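Sulfhydryl oxidase 1 (Homo sapiens, PDB 3LLK) catalyses the FAD-dependent oxidation of protein thiols to disulfides, passing the electrons to molecular oxygen. Local coordinates at residues W123-R135 against F245-L257. Numbering follows the deposited sequence.
Sequences WVLFHFLTVQAAR and FLKAHFSPSNIIL. With FAD (flavin-adenine dinucleotide), chain D.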
# COMPACT_ATOMS: atom_id res chain seq x y z
N TRP A 123 0.36 -3.06 2.45
CA TRP A 123 0.71 -3.88 1.29
C TRP A 123 -0.44 -3.80 0.29
O TRP A 123 -0.23 -3.58 -0.91
CB TRP A 123 0.89 -5.35 1.68
CG TRP A 123 2.28 -5.74 2.10
CD1 TRP A 123 2.65 -6.31 3.29
CD2 TRP A 123 3.48 -5.63 1.32
NE1 TRP A 123 4.00 -6.57 3.29
CE2 TRP A 123 4.53 -6.17 2.09
CE3 TRP A 123 3.76 -5.15 0.03
CZ2 TRP A 123 5.85 -6.23 1.62
CZ3 TRP A 123 5.08 -5.21 -0.43
CH2 TRP A 123 6.10 -5.74 0.37
N VAL A 124 -1.67 -4.00 0.77
CA VAL A 124 -2.83 -3.98 -0.11
C VAL A 124 -2.92 -2.65 -0.82
O VAL A 124 -3.06 -2.62 -2.05
CB VAL A 124 -4.15 -4.26 0.66
CG1 VAL A 124 -5.34 -4.26 -0.32
CG2 VAL A 124 -4.07 -5.61 1.34
N LEU A 125 -2.80 -1.56 -0.07
CA LEU A 125 -2.85 -0.21 -0.64
C LEU A 125 -1.78 -0.04 -1.72
O LEU A 125 -2.07 0.42 -2.82
CB LEU A 125 -2.66 0.85 0.46
CG LEU A 125 -2.46 2.32 0.06
CD1 LEU A 125 -3.61 2.79 -0.81
CD2 LEU A 125 -2.36 3.20 1.32
N PHE A 126 -0.54 -0.42 -1.39
CA PHE A 126 0.58 -0.30 -2.34
C PHE A 126 0.32 -1.06 -3.65
O PHE A 126 0.48 -0.50 -4.74
CB PHE A 126 1.90 -0.81 -1.72
CG PHE A 126 2.51 0.10 -0.68
CD1 PHE A 126 2.06 1.41 -0.50
CD2 PHE A 126 3.55 -0.36 0.13
CE1 PHE A 126 2.63 2.25 0.47
CE2 PHE A 126 4.13 0.47 1.11
CZ PHE A 126 3.66 1.77 1.28
N HIS A 127 -0.05 -2.33 -3.55
CA HIS A 127 -0.33 -3.14 -4.73
C HIS A 127 -1.43 -2.49 -5.56
O HIS A 127 -1.35 -2.41 -6.79
CB HIS A 127 -0.77 -4.56 -4.34
CG HIS A 127 0.34 -5.41 -3.80
ND1 HIS A 127 1.42 -5.79 -4.56
CD2 HIS A 127 0.54 -5.93 -2.57
CE1 HIS A 127 2.25 -6.50 -3.82
NE2 HIS A 127 1.74 -6.60 -2.61
N PHE A 128 -2.46 -2.01 -4.88
CA PHE A 128 -3.57 -1.40 -5.58
C PHE A 128 -3.11 -0.18 -6.36
O PHE A 128 -3.51 0.01 -7.51
CB PHE A 128 -4.69 -1.04 -4.61
CG PHE A 128 -6.06 -1.17 -5.20
CD1 PHE A 128 -6.46 -0.34 -6.24
CD2 PHE A 128 -6.93 -2.16 -4.75
CE1 PHE A 128 -7.72 -0.47 -6.82
CE2 PHE A 128 -8.20 -2.31 -5.33
CZ PHE A 128 -8.59 -1.46 -6.36
N LEU A 129 -2.25 0.64 -5.75
CA LEU A 129 -1.75 1.83 -6.41
C LEU A 129 -0.98 1.45 -7.67
O LEU A 129 -1.14 2.09 -8.70
CB LEU A 129 -0.86 2.66 -5.47
CG LEU A 129 -1.60 3.30 -4.28
CD1 LEU A 129 -0.62 3.99 -3.35
CD2 LEU A 129 -2.63 4.31 -4.80
N THR A 130 -0.14 0.41 -7.61
CA THR A 130 0.62 0.02 -8.80
C THR A 130 -0.29 -0.46 -9.92
O THR A 130 -0.07 -0.15 -11.10
CB THR A 130 1.67 -1.10 -8.50
OG1 THR A 130 1.02 -2.27 -7.99
CG2 THR A 130 2.69 -0.60 -7.51
N VAL A 131 -1.33 -1.21 -9.56
CA VAL A 131 -2.25 -1.72 -10.56
C VAL A 131 -3.07 -0.60 -11.18
O VAL A 131 -3.26 -0.57 -12.39
CB VAL A 131 -3.18 -2.80 -9.98
CG1 VAL A 131 -4.25 -3.17 -11.02
CG2 VAL A 131 -2.34 -4.05 -9.63
N GLN A 132 -3.56 0.33 -10.36
CA GLN A 132 -4.33 1.45 -10.88
C GLN A 132 -3.49 2.19 -11.92
O GLN A 132 -3.99 2.60 -12.97
CB GLN A 132 -4.69 2.42 -9.76
CG GLN A 132 -5.75 1.92 -8.80
CD GLN A 132 -7.16 2.14 -9.32
OE1 GLN A 132 -7.66 1.37 -10.14
NE2 GLN A 132 -7.80 3.20 -8.85
N ALA A 133 -2.20 2.35 -11.63
CA ALA A 133 -1.28 3.06 -12.53
C ALA A 133 -1.01 2.29 -13.81
O ALA A 133 -0.60 2.89 -14.82
CB ALA A 133 0.05 3.34 -11.81
N ALA A 134 -1.21 0.98 -13.77
CA ALA A 134 -0.96 0.13 -14.93
C ALA A 134 -2.20 -0.02 -15.81
O ALA A 134 -2.10 -0.47 -16.95
CB ALA A 134 -0.46 -1.23 -14.48
N ARG A 135 -3.36 0.33 -15.27
CA ARG A 135 -4.59 0.26 -16.04
C ARG A 135 -4.74 1.64 -16.65
O ARG A 135 -5.79 2.26 -16.57
CB ARG A 135 -5.79 -0.05 -15.13
CG ARG A 135 -6.16 -1.53 -15.10
CD ARG A 135 -7.15 -1.83 -13.99
NE ARG A 135 -6.59 -1.50 -12.68
CZ ARG A 135 -7.26 -1.61 -11.54
NH1 ARG A 135 -8.51 -2.03 -11.55
NH2 ARG A 135 -6.67 -1.29 -10.39
N PHE A 245 -4.06 -11.77 -13.32
CA PHE A 245 -4.74 -11.99 -12.06
C PHE A 245 -4.58 -10.76 -11.18
O PHE A 245 -5.53 -10.30 -10.56
CB PHE A 245 -4.18 -13.21 -11.31
CG PHE A 245 -4.68 -13.32 -9.89
CD1 PHE A 245 -5.96 -13.79 -9.62
CD2 PHE A 245 -3.88 -12.90 -8.83
CE1 PHE A 245 -6.45 -13.83 -8.31
CE2 PHE A 245 -4.35 -12.94 -7.53
CZ PHE A 245 -5.64 -13.40 -7.26
N LEU A 246 -3.37 -10.21 -11.13
CA LEU A 246 -3.13 -9.03 -10.30
C LEU A 246 -4.04 -7.86 -10.73
O LEU A 246 -4.67 -7.20 -9.89
CB LEU A 246 -1.65 -8.63 -10.38
CG LEU A 246 -0.65 -9.60 -9.73
CD1 LEU A 246 0.75 -9.27 -10.17
CD2 LEU A 246 -0.75 -9.53 -8.20
N LYS A 247 -4.14 -7.63 -12.03
CA LYS A 247 -4.99 -6.55 -12.54
C LYS A 247 -6.46 -6.78 -12.19
O LYS A 247 -7.21 -5.84 -11.95
CB LYS A 247 -4.82 -6.41 -14.05
CG LYS A 247 -3.46 -5.83 -14.47
CD LYS A 247 -3.31 -5.83 -16.00
CE LYS A 247 -1.96 -5.29 -16.46
NZ LYS A 247 -1.95 -3.81 -16.57
N ALA A 248 -6.86 -8.05 -12.15
CA ALA A 248 -8.24 -8.40 -11.80
C ALA A 248 -8.47 -8.29 -10.29
O ALA A 248 -9.49 -7.78 -9.85
CB ALA A 248 -8.55 -9.82 -12.27
N HIS A 249 -7.51 -8.79 -9.51
CA HIS A 249 -7.63 -8.79 -8.06
C HIS A 249 -7.63 -7.39 -7.45
O HIS A 249 -8.52 -7.04 -6.65
CB HIS A 249 -6.49 -9.62 -7.45
CG HIS A 249 -6.59 -9.77 -5.97
ND1 HIS A 249 -7.38 -10.73 -5.36
CD2 HIS A 249 -6.04 -9.05 -4.96
CE1 HIS A 249 -7.31 -10.59 -4.05
NE2 HIS A 249 -6.51 -9.58 -3.78
N PHE A 250 -6.65 -6.58 -7.82
CA PHE A 250 -6.57 -5.22 -7.30
C PHE A 250 -7.28 -4.23 -8.22
O PHE A 250 -6.67 -3.32 -8.77
CB PHE A 250 -5.10 -4.82 -7.15
CG PHE A 250 -4.35 -5.65 -6.14
CD1 PHE A 250 -4.60 -5.50 -4.78
CD2 PHE A 250 -3.40 -6.57 -6.55
CE1 PHE A 250 -3.90 -6.26 -3.83
CE2 PHE A 250 -2.69 -7.34 -5.61
CZ PHE A 250 -2.95 -7.18 -4.25
N SER A 251 -8.59 -4.42 -8.38
CA SER A 251 -9.40 -3.56 -9.24
C SER A 251 -10.63 -3.07 -8.48
O SER A 251 -11.13 -3.74 -7.57
CB SER A 251 -9.85 -4.31 -10.50
OG SER A 251 -10.81 -5.31 -10.17
N PRO A 252 -11.15 -1.89 -8.85
CA PRO A 252 -12.33 -1.32 -8.19
C PRO A 252 -13.52 -2.26 -8.11
O PRO A 252 -14.25 -2.25 -7.12
CB PRO A 252 -12.62 -0.07 -9.03
CG PRO A 252 -11.25 0.35 -9.49
CD PRO A 252 -10.63 -0.97 -9.88
N SER A 253 -13.71 -3.09 -9.13
CA SER A 253 -14.83 -4.03 -9.14
C SER A 253 -14.68 -5.14 -8.11
O SER A 253 -15.67 -5.74 -7.69
CB SER A 253 -15.03 -4.64 -10.53
OG SER A 253 -13.91 -5.43 -10.92
N ASN A 254 -13.45 -5.40 -7.69
CA ASN A 254 -13.19 -6.44 -6.71
C ASN A 254 -13.21 -5.91 -5.27
O ASN A 254 -12.82 -6.62 -4.34
CB ASN A 254 -11.84 -7.11 -7.00
CG ASN A 254 -11.72 -8.46 -6.34
OD1 ASN A 254 -12.67 -9.25 -6.34
ND2 ASN A 254 -10.54 -8.76 -5.78
N ILE A 255 -13.65 -4.67 -5.10
CA ILE A 255 -13.71 -4.09 -3.76
C ILE A 255 -15.10 -4.24 -3.17
O ILE A 255 -16.10 -3.95 -3.84
CB ILE A 255 -13.38 -2.58 -3.75
CG1 ILE A 255 -11.97 -2.32 -4.27
CG2 ILE A 255 -13.47 -2.04 -2.32
CD1 ILE A 255 -11.62 -0.85 -4.31
N ILE A 256 -15.16 -4.68 -1.92
CA ILE A 256 -16.43 -4.83 -1.23
C ILE A 256 -16.61 -3.59 -0.37
O ILE A 256 -15.79 -3.29 0.50
CB ILE A 256 -16.43 -6.10 -0.35
CG1 ILE A 256 -16.41 -7.34 -1.26
CG2 ILE A 256 -17.65 -6.12 0.56
CD1 ILE A 256 -16.31 -8.63 -0.51
N LEU A 257 -17.69 -2.86 -0.65
CA LEU A 257 -18.04 -1.61 0.05
C LEU A 257 -18.58 -1.77 1.47
O LEU A 257 -18.20 -0.94 2.32
CB LEU A 257 -19.04 -0.82 -0.79
CG LEU A 257 -18.50 -0.32 -2.14
CD1 LEU A 257 -19.62 0.31 -2.95
CD2 LEU A 257 -17.38 0.69 -1.89
PA FAD D . 0.55 -9.35 4.28
O1A FAD D . 0.43 -8.07 5.04
O2A FAD D . 1.86 -9.92 3.86
O5B FAD D . -0.36 -9.32 3.01
C5B FAD D . -1.51 -8.49 2.82
C4B FAD D . -2.36 -9.33 1.91
O4B FAD D . -1.95 -8.97 0.56
C3B FAD D . -2.68 -10.84 2.01
O3B FAD D . -3.69 -11.20 2.96
C2B FAD D . -2.93 -11.14 0.61
O2B FAD D . -4.25 -10.98 0.18
C1B FAD D . -2.05 -10.18 -0.20
N9A FAD D . -0.74 -10.59 -0.62
C8A FAD D . 0.19 -11.52 -0.09
N7A FAD D . 1.28 -11.67 -0.76
C5A FAD D . 1.10 -10.80 -1.82
C6A FAD D . 1.92 -10.55 -2.93
N6A FAD D . 3.09 -11.18 -3.14
N1A FAD D . 1.52 -9.65 -3.90
C2A FAD D . 0.31 -9.03 -3.88
N3A FAD D . -0.52 -9.28 -2.78
C4A FAD D . -0.07 -10.18 -1.77
N1 FAD D . 7.43 -7.74 8.96
C2 FAD D . 8.45 -8.37 9.64
O2 FAD D . 8.13 -9.01 10.66
N3 FAD D . 9.67 -8.17 9.01
C4 FAD D . 9.94 -7.43 7.83
O4 FAD D . 11.14 -7.31 7.41
C4X FAD D . 8.85 -6.84 7.22
N5 FAD D . 9.02 -5.98 6.09
C5X FAD D . 7.97 -5.24 5.48
C6 FAD D . 8.30 -4.35 4.44
C7 FAD D . 7.23 -3.63 3.83
C7M FAD D . 7.66 -2.68 2.71
C8 FAD D . 5.88 -3.81 4.24
C8M FAD D . 4.62 -3.17 3.69
C9 FAD D . 5.60 -4.67 5.30
C9A FAD D . 6.60 -5.40 6.01
N10 FAD D . 6.54 -6.37 7.13
C10 FAD D . 7.55 -7.00 7.81
C1' FAD D . 5.23 -6.82 7.49
C2' FAD D . 4.67 -8.03 6.80
O2' FAD D . 5.05 -8.04 5.40
C3' FAD D . 3.19 -8.25 6.86
O3' FAD D . 2.50 -7.10 6.39
C4' FAD D . 2.54 -8.76 8.14
O4' FAD D . 3.37 -9.79 8.76
C5' FAD D . 1.14 -9.17 8.09
O5' FAD D . 1.07 -10.32 7.25
P FAD D . -0.23 -10.89 6.61
O1P FAD D . -0.04 -12.33 6.71
O2P FAD D . -1.47 -10.36 7.25
O3P FAD D . -0.28 -10.47 5.06
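Phe250 lays its ring against helix 123-134 and buries more surface here than any other residue. At the root of the side chain, CB packs on Val131 CG2 at 3.8 Å. Because CG stands anti to the carbonyl carbon (chi1 -63°), the ring runs on from there beneath His127, whose CB sits over one face, 3.5 Å from the ring centroid. CD1 lies near Phe128 CD2, CD2 near Val131 CG2, and CE1 reaches Val124 CG1. The tip, CZ, comes within 3.5 Å of FAD N3A, which approaches at the ring edge; His249 CD2 covers the opposite face. The imidazole of His127 is nearly parallel to the Phe250 ring, planes at 20°, but displaced, with centroids 5.2 Å apart. Instead it offers a face to the adenine, with C2A above its centre, while NE2 is hydrogen-bonded to His196. At Phe250 the chain leaves helix 239-249 through an inverse gamma turn. The turn packs on Phe128: the Phe250 carbonyl O stands over one ring face, toward its rim, and Phe128 CZ touches Ile255 CD1 at 3.7 Å. Further along the cofactor, Trp123 NE1 gives the ribityl O2' a nearly straight hydrogen bond of 2.8 Å. Segments 123-134 and 245-249 cross at -107°; His127 and Phe250, just past the latter's end, line the adenine side of the FAD pocket in the helical Erv/ALR sulfhydryl oxidase fold.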